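Local coordinates for telomeric DNA-binding factor trf1 (Schizosaccharomyces pombe, PDB 6K5S), which probably binds telomeric or telomere-like DNA repeats and carries a helical domain of the TRF family, at residues N15-I20 with R83-A88; E63-S68 with L87-A92; E130-A135 with D153-D158. All coordinates share one frame; numbering follows the deposited sequence.

Contact 1 of 3, residues N15-I20 with R83-A88; sequences NLSNII and RRANLA
Ser17 and Ala85 mark the closest backbone approach, with Ser17 CA 5.1 Å from Ala85 CA, where the segments of helices 10-24 and 76-94 pass 8.6 Å apart at a crossing angle of 40°, running in roughly the same sense. Such closeness is possible because small side chains sit where the helices meet. Ser17 points at the other helix. Its OG lies anti to its own carbonyl carbon (chi1 -61°), which brings OG to 3.2 Å from Ala85 CA. The hydroxyl also touches the methyl of Ala85, but its hydrogen bond stays within its own helix, at Leu13 O. The methyl of Ala88 also points across. Ala88 CB lies 3.7 Å from Ser17 O and packs against the Ser17 backbone and CB. One turn on, the branch methyl of Ile20 reaches the same alanine, Ile20 CG2 being 4.0 Å from Ala88 CB. At the outer margin Arg84 bends at its second torsion, and Asn18 meets its far end obliquely. Arg84 NH1 gives a weak hydrogen bond to Asn18 OD1 at 3.4 Å, with the amide and guanidinium planes turned 49° apart. Arg84 CD touches the same oxygen. Phe53 of helix 41-60 packs on Ser17 and Ile20, and Leu21 lies against Ala88. Helix 10-24 also meets the second subunit, where Leu9 of that subunit packs on Leu16 and Ile19. The chemistry implies that close fit of small groups joins the two helices, while the one polar link between the segments, at the exposed margin of Asn18 and Arg84, is long and weak.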
ATOM      1  N   ASN A  15      -2.539  -5.864   4.735  1.00  7.83           N
ATOM      2  CA  ASN A  15      -2.199  -4.916   5.792  1.00  7.59           C
ATOM      3  C   ASN A  15      -3.209  -3.765   5.847  1.00  7.64           C
ATOM      4  O   ASN A  15      -3.724  -3.408   6.916  1.00  5.75           O
ATOM      5  CB  ASN A  15      -0.786  -4.400   5.541  1.00  6.65           C
ATOM      6  CG  ASN A  15      -0.303  -3.437   6.602  1.00  7.36           C
ATOM      7  OD1 ASN A  15      -0.439  -3.666   7.812  1.00  9.36           O
ATOM      8  ND2 ASN A  15       0.338  -2.383   6.153  1.00  6.72           N
ATOM      9  N   LEU A  16      -3.524  -3.191   4.696  1.00  6.71           N
ATOM     10  CA  LEU A  16      -4.469  -2.078   4.671  1.00  7.15           C
ATOM     11  C   LEU A  16      -5.853  -2.534   5.094  1.00  7.95           C
ATOM     12  O   LEU A  16      -6.571  -1.790   5.769  1.00  6.56           O
ATOM     13  CB  LEU A  16      -4.504  -1.441   3.269  1.00  6.90           C
ATOM     14  CG  LEU A  16      -3.185  -0.824   2.775  1.00  7.52           C
ATOM     15  CD1 LEU A  16      -3.294  -0.371   1.294  1.00  8.50           C
ATOM     16  CD2 LEU A  16      -2.801   0.343   3.646  1.00  7.96           C
ATOM     17  N   SER A  17      -6.252  -3.749   4.697  1.00  6.61           N
ATOM     18  CA  SER A  17      -7.563  -4.256   5.080  1.00  6.73           C
ATOM     19  C   SER A  17      -7.641  -4.420   6.584  1.00 11.12           C
ATOM     20  O   SER A  17      -8.640  -4.054   7.203  1.00 10.71           O
ATOM     21  CB  SER A  17      -7.838  -5.600   4.394  1.00  8.08           C
ATOM     22  OG  SER A  17      -7.831  -5.486   2.969  1.00 10.83           O
ATOM     23  N   ASN A  18      -6.581  -4.967   7.176  1.00  9.10           N
ATOM     24  CA  ASN A  18      -6.529  -5.159   8.623  1.00 11.75           C
ATOM     25  C   ASN A  18      -6.622  -3.822   9.360  1.00  9.76           C
ATOM     26  O   ASN A  18      -7.346  -3.698  10.353  1.00 11.50           O
ATOM     27  CB  ASN A  18      -5.240  -5.897   8.995  1.00 10.29           C
ATOM     28  CG  ASN A  18      -5.240  -7.393   8.568  1.00 12.86           C
ATOM     29  OD1 ASN A  18      -6.284  -8.014   8.376  1.00 15.65           O
ATOM     30  ND2 ASN A  18      -4.051  -7.972   8.484  1.00 14.75           N
ATOM     31  N   ILE A  19      -5.905  -2.811   8.892  1.00  8.77           N
ATOM     32  CA  ILE A  19      -5.965  -1.512   9.554  1.00 11.06           C
ATOM     33  C   ILE A  19      -7.384  -0.947   9.484  1.00 12.46           C
ATOM     34  O   ILE A  19      -7.931  -0.452  10.478  1.00 10.37           O
ATOM     35  CB  ILE A  19      -4.929  -0.556   8.940  1.00 10.60           C
ATOM     36  CG1 ILE A  19      -3.509  -1.043   9.273  1.00 10.07           C
ATOM     37  CG2 ILE A  19      -5.170   0.863   9.403  1.00  9.54           C
ATOM     38  CD1 ILE A  19      -2.400  -0.345   8.460  1.00  9.52           C
ATOM     39  N   ILE A  20      -8.007  -1.024   8.305  1.00  9.92           N
ATOM     40  CA  ILE A  20      -9.360  -0.499   8.154  1.00 12.07           C
ATOM     41  C   ILE A  20     -10.331  -1.246   9.070  1.00 13.06           C
ATOM     42  O   ILE A  20     -11.172  -0.637   9.749  1.00 11.59           O
ATOM     43  CB  ILE A  20      -9.778  -0.579   6.670  1.00  9.48           C
ATOM     44  CG1 ILE A  20      -8.890   0.338   5.845  1.00 13.24           C
ATOM     45  CG2 ILE A  20     -11.278  -0.275   6.493  1.00 11.43           C
ATOM     46  CD1 ILE A  20      -8.988   0.074   4.363  1.00 10.54           C
ATOM     47  N   ARG A  83     -10.702 -12.333   1.311  1.00 10.57           N
ATOM     48  CA  ARG A  83     -11.877 -12.381   2.188  1.00 14.48           C
ATOM     49  C   ARG A  83     -11.850 -11.253   3.212  1.00 12.54           C
ATOM     50  O   ARG A  83     -12.873 -10.591   3.449  1.00  9.32           O
ATOM     51  CB  ARG A  83     -11.978 -13.736   2.889  1.00 14.32           C
ATOM     52  CG  ARG A  83     -12.481 -14.835   1.980  1.00 19.63           C
ATOM     53  CD  ARG A  83     -12.760 -16.099   2.771  1.00 22.81           C
ATOM     54  NE  ARG A  83     -11.619 -16.542   3.556  1.00 27.29           N
ATOM     55  CZ  ARG A  83     -10.889 -17.614   3.261  1.00 24.58           C
ATOM     56  NH1 ARG A  83     -11.187 -18.337   2.192  1.00 29.96           N
ATOM     57  NH2 ARG A  83      -9.872 -17.964   4.036  1.00 26.59           N
ATOM     58  N   ARG A  84     -10.681 -11.030   3.830  1.00 13.20           N
ATOM     59  CA  ARG A  84     -10.481  -9.888   4.715  1.00 10.33           C
ATOM     60  C   ARG A  84     -10.738  -8.579   3.993  1.00 10.93           C
ATOM     61  O   ARG A  84     -11.375  -7.672   4.550  1.00  9.40           O
ATOM     62  CB  ARG A  84      -9.056  -9.898   5.285  1.00 11.15           C
ATOM     63  CG  ARG A  84      -8.735 -11.096   6.195  1.00 21.01           C
ATOM     64  CD  ARG A  84      -8.270 -10.663   7.601  1.00 19.65           C
ATOM     65  NE  ARG A  84      -7.996 -11.826   8.455  1.00 23.96           N
ATOM     66  CZ  ARG A  84      -6.803 -12.118   8.959  1.00 23.11           C
ATOM     67  NH1 ARG A  84      -5.763 -11.327   8.711  1.00 23.30           N
ATOM     68  NH2 ARG A  84      -6.647 -13.202   9.715  1.00 25.19           N
ATOM     69  N   ALA A  85     -10.229  -8.450   2.759  1.00  8.23           N
ATOM     70  CA  ALA A  85     -10.413  -7.209   2.026  1.00  8.69           C
ATOM     71  C   ALA A  85     -11.890  -6.927   1.819  1.00  8.62           C
ATOM     72  O   ALA A  85     -12.347  -5.796   2.008  1.00  6.37           O
ATOM     73  CB  ALA A  85      -9.658  -7.263   0.691  1.00  6.47           C
ATOM     74  N   ASN A  86     -12.660  -7.957   1.451  1.00  8.01           N
ATOM     75  CA  ASN A  86     -14.085  -7.770   1.223  1.00  8.22           C
ATOM     76  C   ASN A  86     -14.809  -7.312   2.485  1.00  9.47           C
ATOM     77  O   ASN A  86     -15.703  -6.461   2.408  1.00  6.84           O
ATOM     78  CB  ASN A  86     -14.691  -9.062   0.658  1.00  9.02           C
ATOM     79  CG  ASN A  86     -14.427  -9.202  -0.851  1.00  9.65           C
ATOM     80  OD1 ASN A  86     -14.085  -8.218  -1.516  1.00  9.40           O
ATOM     81  ND2 ASN A  86     -14.580 -10.411  -1.391  1.00 11.34           N
ATOM     82  N   LEU A  87     -14.429  -7.836   3.657  1.00  5.53           N
ATOM     83  CA  LEU A  87     -14.979  -7.315   4.908  1.00  9.86           C
ATOM     84  C   LEU A  87     -14.617  -5.851   5.120  1.00  8.71           C
ATOM     85  O   LEU A  87     -15.464  -5.051   5.549  1.00  9.19           O
ATOM     86  CB  LEU A  87     -14.490  -8.148   6.099  1.00 10.00           C
ATOM     87  CG  LEU A  87     -15.225  -9.487   6.145  1.00 16.51           C
ATOM     88  CD1 LEU A  87     -14.363 -10.557   6.788  1.00 18.59           C
ATOM     89  CD2 LEU A  87     -16.543  -9.290   6.885  1.00 21.88           C
ATOM     90  N   ALA A  88     -13.361  -5.485   4.849  1.00  8.81           N
ATOM     91  CA  ALA A  88     -12.957  -4.096   5.036  1.00  8.36           C
ATOM     92  C   ALA A  88     -13.724  -3.189   4.089  1.00 11.90           C
ATOM     93  O   ALA A  88     -14.159  -2.095   4.478  1.00  9.51           O
ATOM     94  CB  ALA A  88     -11.444  -3.952   4.841  1.00  9.48           C
TER

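Contact 2 of 3, residues E63-S68 with L87-A92; sequences ESFIYS and LAIFLA
Phe65 and Ile89 carry this contact, in which the irregular segment 63-68 lies against helix 76-94. Phe65 CG is anti to its own carbonyl carbon (chi1 -67°). The ring then extends past Ile89, the two side chains running in opposite directions. Ile89 sets CG2 anti to its backbone N and points toward the loop. This branch methyl touches the ring obliquely, with Ile89 CG2 3.5 Å from Phe65 CE1. It also meets the loop backbone, since Ile89 CG2 lies 3.6 Å from Ser64 O. The other branch of Ile89 ends in CD1, which is 4.2 Å from Ile66 CG1. The two branches of Ile89 thus meet different residues of the loop, CG2 the Phe65 ring and CD1 the Ile66 chain. Phe90 has CG anti to its backbone N (chi1 -164°). Its ring crosses that of Phe65 obliquely and meets it at one corner, Phe90 CD2 being 3.7 Å from Phe65 CZ. Asn108 and Val112 of helix 102-113 also touch Phe65, and Phe113 meets the Phe90 ring edge-to-face. The loop backbone is held by polar groups as well. Thr61 OG1 is hydrogen-bonded to Phe65 O, and Asn86 ND2 to Ile66 O. The arrangement is that of a connecting loop in an all-helical domain of the TRF family. Apolar residues of the link between helices 41-60 and 76-94 turn inward and pack on the second helix.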
ATOM      1  N   GLU A  63     -15.060  -3.732  -9.803  1.00 16.16           N
ATOM      2  CA  GLU A  63     -16.410  -3.723  -9.259  1.00 18.32           C
ATOM      3  C   GLU A  63     -16.374  -3.305  -7.784  1.00 21.18           C
ATOM      4  O   GLU A  63     -15.395  -2.695  -7.319  1.00 20.26           O
ATOM      5  CB  GLU A  63     -17.057  -5.098  -9.464  1.00 20.49           C
ATOM      6  CG  GLU A  63     -16.808  -5.738 -10.832  1.00 27.63           C
ATOM      7  CD  GLU A  63     -17.410  -4.957 -11.990  1.00 33.84           C
ATOM      8  OE1 GLU A  63     -17.345  -5.451 -13.148  1.00 39.86           O
ATOM      9  OE2 GLU A  63     -17.949  -3.847 -11.765  1.00 36.74           O
ATOM     10  N   SER A  64     -17.455  -3.607  -7.057  1.00 17.96           N
ATOM     11  CA  SER A  64     -17.511  -3.220  -5.656  1.00 20.32           C
ATOM     12  C   SER A  64     -16.592  -4.092  -4.809  1.00 15.45           C
ATOM     13  O   SER A  64     -15.841  -3.571  -3.981  1.00 16.42           O
ATOM     14  CB  SER A  64     -18.946  -3.299  -5.149  1.00 19.16           C
ATOM     15  OG  SER A  64     -19.744  -2.282  -5.718  1.00 20.34           O
ATOM     16  N   PHE A  65     -16.623  -5.408  -5.016  1.00 10.95           N
ATOM     17  CA  PHE A  65     -15.883  -6.357  -4.197  1.00 12.84           C
ATOM     18  C   PHE A  65     -14.907  -7.164  -5.049  1.00 12.95           C
ATOM     19  O   PHE A  65     -14.903  -7.096  -6.289  1.00 11.81           O
ATOM     20  CB  PHE A  65     -16.840  -7.301  -3.444  1.00 11.01           C
ATOM     21  CG  PHE A  65     -17.664  -6.609  -2.421  1.00 13.91           C
ATOM     22  CD1 PHE A  65     -17.162  -6.399  -1.142  1.00 10.16           C
ATOM     23  CD2 PHE A  65     -18.934  -6.134  -2.738  1.00 13.83           C
ATOM     24  CE1 PHE A  65     -17.922  -5.730  -0.189  1.00 11.40           C
ATOM     25  CE2 PHE A  65     -19.704  -5.463  -1.785  1.00 12.06           C
ATOM     26  CZ  PHE A  65     -19.202  -5.274  -0.512  1.00 11.13           C
ATOM     27  N   ILE A  66     -14.067  -7.928  -4.356  1.00 10.69           N
ATOM     28  CA  ILE A  66     -13.008  -8.721  -4.977  1.00  9.97           C
ATOM     29  C   ILE A  66     -13.450 -10.169  -5.047  1.00 17.09           C
ATOM     30  O   ILE A  66     -13.793 -10.776  -4.018  1.00 14.95           O
ATOM     31  CB  ILE A  66     -11.699  -8.611  -4.192  1.00 11.56           C
ATOM     32  CG1 ILE A  66     -11.315  -7.152  -4.027  1.00  8.34           C
ATOM     33  CG2 ILE A  66     -10.562  -9.412  -4.897  1.00 10.98           C
ATOM     34  CD1 ILE A  66     -10.084  -6.985  -3.205  1.00  8.89           C
ATOM     35  N   TYR A  67     -13.397 -10.737  -6.249  1.00 13.65           N
ATOM     36  CA  TYR A  67     -13.849 -12.102  -6.486  1.00 17.27           C
ATOM     37  C   TYR A  67     -12.605 -12.923  -6.812  1.00 18.38           C
ATOM     38  O   TYR A  67     -12.081 -12.847  -7.925  1.00 19.55           O
ATOM     39  CB  TYR A  67     -14.890 -12.114  -7.593  1.00 16.48           C
ATOM     40  CG  TYR A  67     -16.049 -11.173  -7.314  1.00 18.75           C
ATOM     41  CD1 TYR A  67     -16.936 -11.428  -6.283  1.00 17.82           C
ATOM     42  CD2 TYR A  67     -16.244 -10.026  -8.076  1.00 18.94           C
ATOM     43  CE1 TYR A  67     -17.994 -10.569  -6.014  1.00 15.54           C
ATOM     44  CE2 TYR A  67     -17.302  -9.157  -7.823  1.00 18.68           C
ATOM     45  CZ  TYR A  67     -18.179  -9.437  -6.793  1.00 19.23           C
ATOM     46  OH  TYR A  67     -19.242  -8.578  -6.541  1.00 20.50           O
ATOM     47  N   SER A  68     -12.104 -13.662  -5.817  1.00 20.56           N
ATOM     48  CA  SER A  68     -10.766 -14.235  -5.943  1.00 21.92           C
ATOM     49  C   SER A  68     -10.702 -15.204  -7.113  1.00 22.29           C
ATOM     50  O   SER A  68      -9.724 -15.210  -7.866  1.00 24.82           O
ATOM     51  CB  SER A  68     -10.331 -14.912  -4.631  1.00 19.44           C
ATOM     52  OG  SER A  68     -11.274 -15.861  -4.138  1.00 24.16           O
ATOM     53  N   LEU A  87     -14.429  -7.836   3.657  1.00  5.53           N
ATOM     54  CA  LEU A  87     -14.979  -7.315   4.908  1.00  9.86           C
ATOM     55  C   LEU A  87     -14.617  -5.851   5.120  1.00  8.71           C
ATOM     56  O   LEU A  87     -15.464  -5.051   5.549  1.00  9.19           O
ATOM     57  CB  LEU A  87     -14.490  -8.148   6.099  1.00 10.00           C
ATOM     58  CG  LEU A  87     -15.225  -9.487   6.145  1.00 16.51           C
ATOM     59  CD1 LEU A  87     -14.363 -10.557   6.788  1.00 18.59           C
ATOM     60  CD2 LEU A  87     -16.543  -9.290   6.885  1.00 21.88           C
ATOM     61  N   ALA A  88     -13.361  -5.485   4.849  1.00  8.81           N
ATOM     62  CA  ALA A  88     -12.957  -4.096   5.036  1.00  8.36           C
ATOM     63  C   ALA A  88     -13.724  -3.189   4.089  1.00 11.90           C
ATOM     64  O   ALA A  88     -14.159  -2.095   4.478  1.00  9.51           O
ATOM     65  CB  ALA A  88     -11.444  -3.952   4.841  1.00  9.48           C
ATOM     66  N   ILE A  89     -13.911  -3.643   2.841  1.00 10.51           N
ATOM     67  CA  ILE A  89     -14.690  -2.887   1.855  1.00 11.03           C
ATOM     68  C   ILE A  89     -16.118  -2.685   2.343  1.00 10.07           C
ATOM     69  O   ILE A  89     -16.681  -1.594   2.226  1.00  9.82           O
ATOM     70  CB  ILE A  89     -14.670  -3.604   0.491  1.00  7.85           C
ATOM     71  CG1 ILE A  89     -13.299  -3.470  -0.175  1.00 10.00           C
ATOM     72  CG2 ILE A  89     -15.740  -3.020  -0.471  1.00 10.60           C
ATOM     73  CD1 ILE A  89     -13.135  -4.444  -1.364  1.00 11.44           C
ATOM     74  N   PHE A  90     -16.741  -3.750   2.863  1.00 10.02           N
ATOM     75  CA  PHE A  90     -18.129  -3.653   3.305  1.00 10.09           C
ATOM     76  C   PHE A  90     -18.262  -2.676   4.466  1.00 14.88           C
ATOM     77  O   PHE A  90     -19.165  -1.823   4.474  1.00 13.22           O
ATOM     78  CB  PHE A  90     -18.645  -5.031   3.704  1.00 12.54           C
ATOM     79  CG  PHE A  90     -20.141  -5.114   3.801  1.00 15.54           C
ATOM     80  CD1 PHE A  90     -20.800  -4.653   4.936  1.00 14.52           C
ATOM     81  CD2 PHE A  90     -20.890  -5.675   2.768  1.00 12.46           C
ATOM     82  CE1 PHE A  90     -22.180  -4.738   5.036  1.00 14.64           C
ATOM     83  CE2 PHE A  90     -22.277  -5.751   2.865  1.00 12.11           C
ATOM     84  CZ  PHE A  90     -22.913  -5.290   4.003  1.00 11.25           C
ATOM     85  N   LEU A  91     -17.349  -2.766   5.438  1.00 11.50           N
ATOM     86  CA  LEU A  91     -17.407  -1.895   6.604  1.00 15.97           C
ATOM     87  C   LEU A  91     -17.116  -0.450   6.226  1.00 13.92           C
ATOM     88  O   LEU A  91     -17.752   0.476   6.750  1.00 15.60           O
ATOM     89  CB  LEU A  91     -16.435  -2.406   7.672  1.00 13.47           C
ATOM     90  CG  LEU A  91     -16.486  -1.766   9.058  1.00 19.99           C
ATOM     91  CD1 LEU A  91     -17.919  -1.776   9.601  1.00 21.51           C
ATOM     92  CD2 LEU A  91     -15.544  -2.500   9.989  1.00 23.15           C
ATOM     93  N   ALA A  92     -16.184  -0.235   5.293  1.00 13.18           N
ATOM     94  CA  ALA A  92     -15.897   1.127   4.850  1.00 11.68           C
ATOM     95  C   ALA A  92     -17.068   1.697   4.068  1.00 17.20           C
ATOM     96  O   ALA A  92     -17.395   2.885   4.200  1.00 16.02           O
ATOM     97  CB  ALA A  92     -14.632   1.160   4.001  1.00 14.89           C
TER

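Contact 3 of 3, residues E130-A135 with D153-D158; sequences ELKTQA and DLFPSD
Lys132, Leu154 and Phe155 bury most of the surface where helix 122-141 meets the end of helix 147-154. Lys132 points at the other segment, and its aliphatic chain runs beside Leu154 O, with Lys132 CD 3.1 Å from that oxygen. Only at the tip does the chain bend (chi4 -58°), bringing NZ round to the carbonyl. The hydrogen bond from Lys132 NZ to Leu154 O is 2.7 Å long. The C=O...N angle is 153°, and the nitrogen is tilted 21° from the carbonyl plane. The same ammonium bonds to Asn106 OD1 and makes a cation-pi contact with Tyr128, which would be expected to offset the cost of burying its charge. Leu154 faces helix 122-141 with both methyls on Ala135. Leu154 CD1 is 3.8 Å from Ala135 CB, and it also lies 3.5 Å from Lys132 O. Phe155, the first residue to leave the helix, sends its ring past Lys132 in the opposite direction. Its tip meets the lysine obliquely, Phe155 CZ being 3.6 Å from Lys132 CB. Thr133 OG1 lies near the plane of this ring at its edge, but it bonds to Met129 O and Arg189 NH1. Leu193 and Cys186 of helix 177-195 also pack on Phe155. A lysine side chain thus bonds to the carbonyl of the last residue of helix 147-154, between successive helices of an all-helical TRF-family domain.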
ATOM      1  N   GLU A 130     -31.420  -7.208   8.506  1.00 11.69           N
ATOM      2  CA  GLU A 130     -31.314  -5.792   8.845  1.00 11.68           C
ATOM      3  C   GLU A 130     -30.668  -4.999   7.715  1.00 10.02           C
ATOM      4  O   GLU A 130     -31.015  -3.835   7.485  1.00  9.29           O
ATOM      5  CB  GLU A 130     -30.513  -5.602  10.144  1.00 14.14           C
ATOM      6  CG  GLU A 130     -31.158  -6.206  11.418  1.00 15.09           C
ATOM      7  CD  GLU A 130     -32.552  -5.653  11.746  1.00 20.07           C
ATOM      8  OE1 GLU A 130     -32.905  -4.537  11.301  1.00 20.49           O
ATOM      9  OE2 GLU A 130     -33.312  -6.343  12.466  1.00 21.68           O
ATOM     10  N   LEU A 131     -29.689  -5.584   7.038  1.00  7.58           N
ATOM     11  CA  LEU A 131     -29.133  -4.917   5.864  1.00 10.47           C
ATOM     12  C   LEU A 131     -30.223  -4.651   4.832  1.00  8.30           C
ATOM     13  O   LEU A 131     -30.331  -3.540   4.303  1.00  9.44           O
ATOM     14  CB  LEU A 131     -28.010  -5.756   5.239  1.00  7.60           C
ATOM     15  CG  LEU A 131     -27.465  -5.133   3.941  1.00 10.17           C
ATOM     16  CD1 LEU A 131     -26.804  -3.775   4.206  1.00  9.63           C
ATOM     17  CD2 LEU A 131     -26.443  -6.082   3.323  1.00 14.58           C
ATOM     18  N   LYS A 132     -31.021  -5.673   4.509  1.00  8.32           N
ATOM     19  CA  LYS A 132     -32.091  -5.492   3.531  1.00  8.36           C
ATOM     20  C   LYS A 132     -33.059  -4.405   3.991  1.00 10.65           C
ATOM     21  O   LYS A 132     -33.519  -3.590   3.185  1.00  9.07           O
ATOM     22  CB  LYS A 132     -32.829  -6.817   3.301  1.00  9.68           C
ATOM     23  CG  LYS A 132     -31.948  -7.922   2.650  1.00  7.04           C
ATOM     24  CD  LYS A 132     -32.669  -9.284   2.678  1.00 10.71           C
ATOM     25  CE  LYS A 132     -31.935 -10.373   1.841  1.00  9.21           C
ATOM     26  NZ  LYS A 132     -31.797  -9.939   0.423  1.00  9.94           N
ATOM     27  N   THR A 133     -33.318  -4.338   5.293  1.00  6.41           N
ATOM     28  CA  THR A 133     -34.218  -3.314   5.822  1.00  9.78           C
ATOM     29  C   THR A 133     -33.651  -1.914   5.605  1.00  8.77           C
ATOM     30  O   THR A 133     -34.375  -1.004   5.189  1.00  9.04           O
ATOM     31  CB  THR A 133     -34.487  -3.555   7.311  1.00  9.76           C
ATOM     32  OG1 THR A 133     -35.042  -4.866   7.472  1.00 10.04           O
ATOM     33  CG2 THR A 133     -35.503  -2.509   7.827  1.00 12.63           C
ATOM     34  N   GLN A 134     -32.355  -1.724   5.869  1.00  8.24           N
ATOM     35  CA  GLN A 134     -31.740  -0.427   5.595  1.00  9.72           C
ATOM     36  C   GLN A 134     -31.687  -0.133   4.099  1.00  9.25           C
ATOM     37  O   GLN A 134     -31.852   1.024   3.689  1.00  9.43           O
ATOM     38  CB  GLN A 134     -30.331  -0.346   6.201  1.00  8.97           C
ATOM     39  CG  GLN A 134     -30.299  -0.400   7.754  1.00 10.58           C
ATOM     40  CD  GLN A 134     -31.215   0.645   8.405  1.00 13.40           C
ATOM     41  OE1 GLN A 134     -31.201   1.813   8.019  1.00 10.77           O
ATOM     42  NE2 GLN A 134     -31.995   0.224   9.395  1.00 12.15           N
ATOM     43  N   ALA A 135     -31.426  -1.145   3.262  1.00  9.30           N
ATOM     44  CA  ALA A 135     -31.471  -0.890   1.821  1.00  8.44           C
ATOM     45  C   ALA A 135     -32.858  -0.415   1.403  1.00  8.67           C
ATOM     46  O   ALA A 135     -32.989   0.494   0.577  1.00  8.01           O
ATOM     47  CB  ALA A 135     -31.073  -2.136   1.033  1.00  7.89           C
ATOM     48  N   ASP A 153     -37.486  -6.948  -4.734  1.00 16.66           N
ATOM     49  CA  ASP A 153     -36.072  -7.146  -5.035  1.00 15.31           C
ATOM     50  C   ASP A 153     -35.301  -7.536  -3.785  1.00 16.47           C
ATOM     51  O   ASP A 153     -34.443  -8.426  -3.827  1.00 14.68           O
ATOM     52  CB  ASP A 153     -35.465  -5.876  -5.628  1.00 21.02           C
ATOM     53  CG  ASP A 153     -35.924  -5.617  -7.035  1.00 21.33           C
ATOM     54  OD1 ASP A 153     -36.635  -6.476  -7.609  1.00 22.63           O
ATOM     55  OD2 ASP A 153     -35.579  -4.548  -7.563  1.00 25.40           O
ATOM     56  N   LEU A 154     -35.584  -6.872  -2.665  1.00 13.46           N
ATOM     57  CA  LEU A 154     -34.756  -7.061  -1.484  1.00 12.58           C
ATOM     58  C   LEU A 154     -35.134  -8.301  -0.693  1.00 14.43           C
ATOM     59  O   LEU A 154     -34.284  -8.850   0.009  1.00 11.97           O
ATOM     60  CB  LEU A 154     -34.844  -5.835  -0.587  1.00 11.27           C
ATOM     61  CG  LEU A 154     -34.016  -4.658  -1.087  1.00 12.08           C
ATOM     62  CD1 LEU A 154     -34.354  -3.443  -0.247  1.00 12.09           C
ATOM     63  CD2 LEU A 154     -32.516  -4.969  -1.046  1.00 10.64           C
ATOM     64  N   PHE A 155     -36.393  -8.729  -0.772  1.00 12.61           N
ATOM     65  CA  PHE A 155     -36.913  -9.876  -0.034  1.00 14.25           C
ATOM     66  C   PHE A 155     -37.576 -10.797  -1.049  1.00 17.33           C
ATOM     67  O   PHE A 155     -38.811 -10.910  -1.096  1.00 16.45           O
ATOM     68  CB  PHE A 155     -37.923  -9.445   1.033  1.00 12.96           C
ATOM     69  CG  PHE A 155     -37.358  -8.563   2.110  1.00 16.19           C
ATOM     70  CD1 PHE A 155     -36.822  -9.117   3.261  1.00 14.66           C
ATOM     71  CD2 PHE A 155     -37.400  -7.182   1.998  1.00 12.59           C
ATOM     72  CE1 PHE A 155     -36.299  -8.315   4.265  1.00 17.06           C
ATOM     73  CE2 PHE A 155     -36.871  -6.376   3.007  1.00 14.96           C
ATOM     74  CZ  PHE A 155     -36.328  -6.950   4.144  1.00 12.35           C
ATOM     75  N   PRO A 156     -36.785 -11.468  -1.880  1.00 19.56           N
ATOM     76  CA  PRO A 156     -37.335 -12.101  -3.079  1.00 21.47           C
ATOM     77  C   PRO A 156     -37.975 -13.443  -2.754  1.00 25.66           C
ATOM     78  O   PRO A 156     -37.776 -14.019  -1.686  1.00 25.46           O
ATOM     79  CB  PRO A 156     -36.109 -12.262  -3.982  1.00 23.70           C
ATOM     80  CG  PRO A 156     -34.956 -12.394  -3.031  1.00 22.56           C
ATOM     81  CD  PRO A 156     -35.324 -11.673  -1.760  1.00 18.14           C
ATOM     82  N   SER A 157     -38.761 -13.934  -3.714  1.00 29.03           N
ATOM     83  CA  SER A 157     -39.433 -15.217  -3.550  1.00 34.42           C
ATOM     84  C   SER A 157     -38.499 -16.410  -3.742  1.00 32.69           C
ATOM     85  O   SER A 157     -38.819 -17.506  -3.268  1.00 39.46           O
ATOM     86  CB  SER A 157     -40.609 -15.323  -4.527  1.00 34.87           C
ATOM     87  OG  SER A 157     -40.145 -15.385  -5.868  1.00 36.53           O
ATOM     88  N   ASP A 158     -37.357 -16.225  -4.409  1.00 32.12           N
ATOM     89  CA  ASP A 158     -36.421 -17.311  -4.683  1.00 34.29           C
ATOM     90  C   ASP A 158     -35.316 -17.435  -3.629  1.00 32.63           C
ATOM     91  O   ASP A 158     -34.224 -17.933  -3.939  1.00 29.35           O
ATOM     92  CB  ASP A 158     -35.811 -17.136  -6.080  1.00 29.06           C
ATOM     93  CG  ASP A 158     -34.897 -15.910  -6.186  1.00 38.06           C
ATOM     94  OD1 ASP A 158     -34.880 -15.086  -5.251  1.00 38.40           O
ATOM     95  OD2 ASP A 158     -34.182 -15.766  -7.205  1.00 39.81           O
TER

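All three contacts are largely buried, and all lie in the helical TRF-family region. Contacts 1 and 2 share Leu87 and Ala88 and both use helix 76-94. Asn86 and Ala85 of contact 1 touch Ile66 of contact 2. Contact 3 lies on the other side of the chain's centre from contact 1, its centre about 25 Å away. Contact 2 lies nearest the chain's centre and touches contact 3 through Phe90 and Leu131. Chemistry varies with place. Contact 1 joins two helices with small groups and has a partly exposed polar margin. Contact 2 is apolar between its side chains. Contact 3 buries a charged group at a helix end.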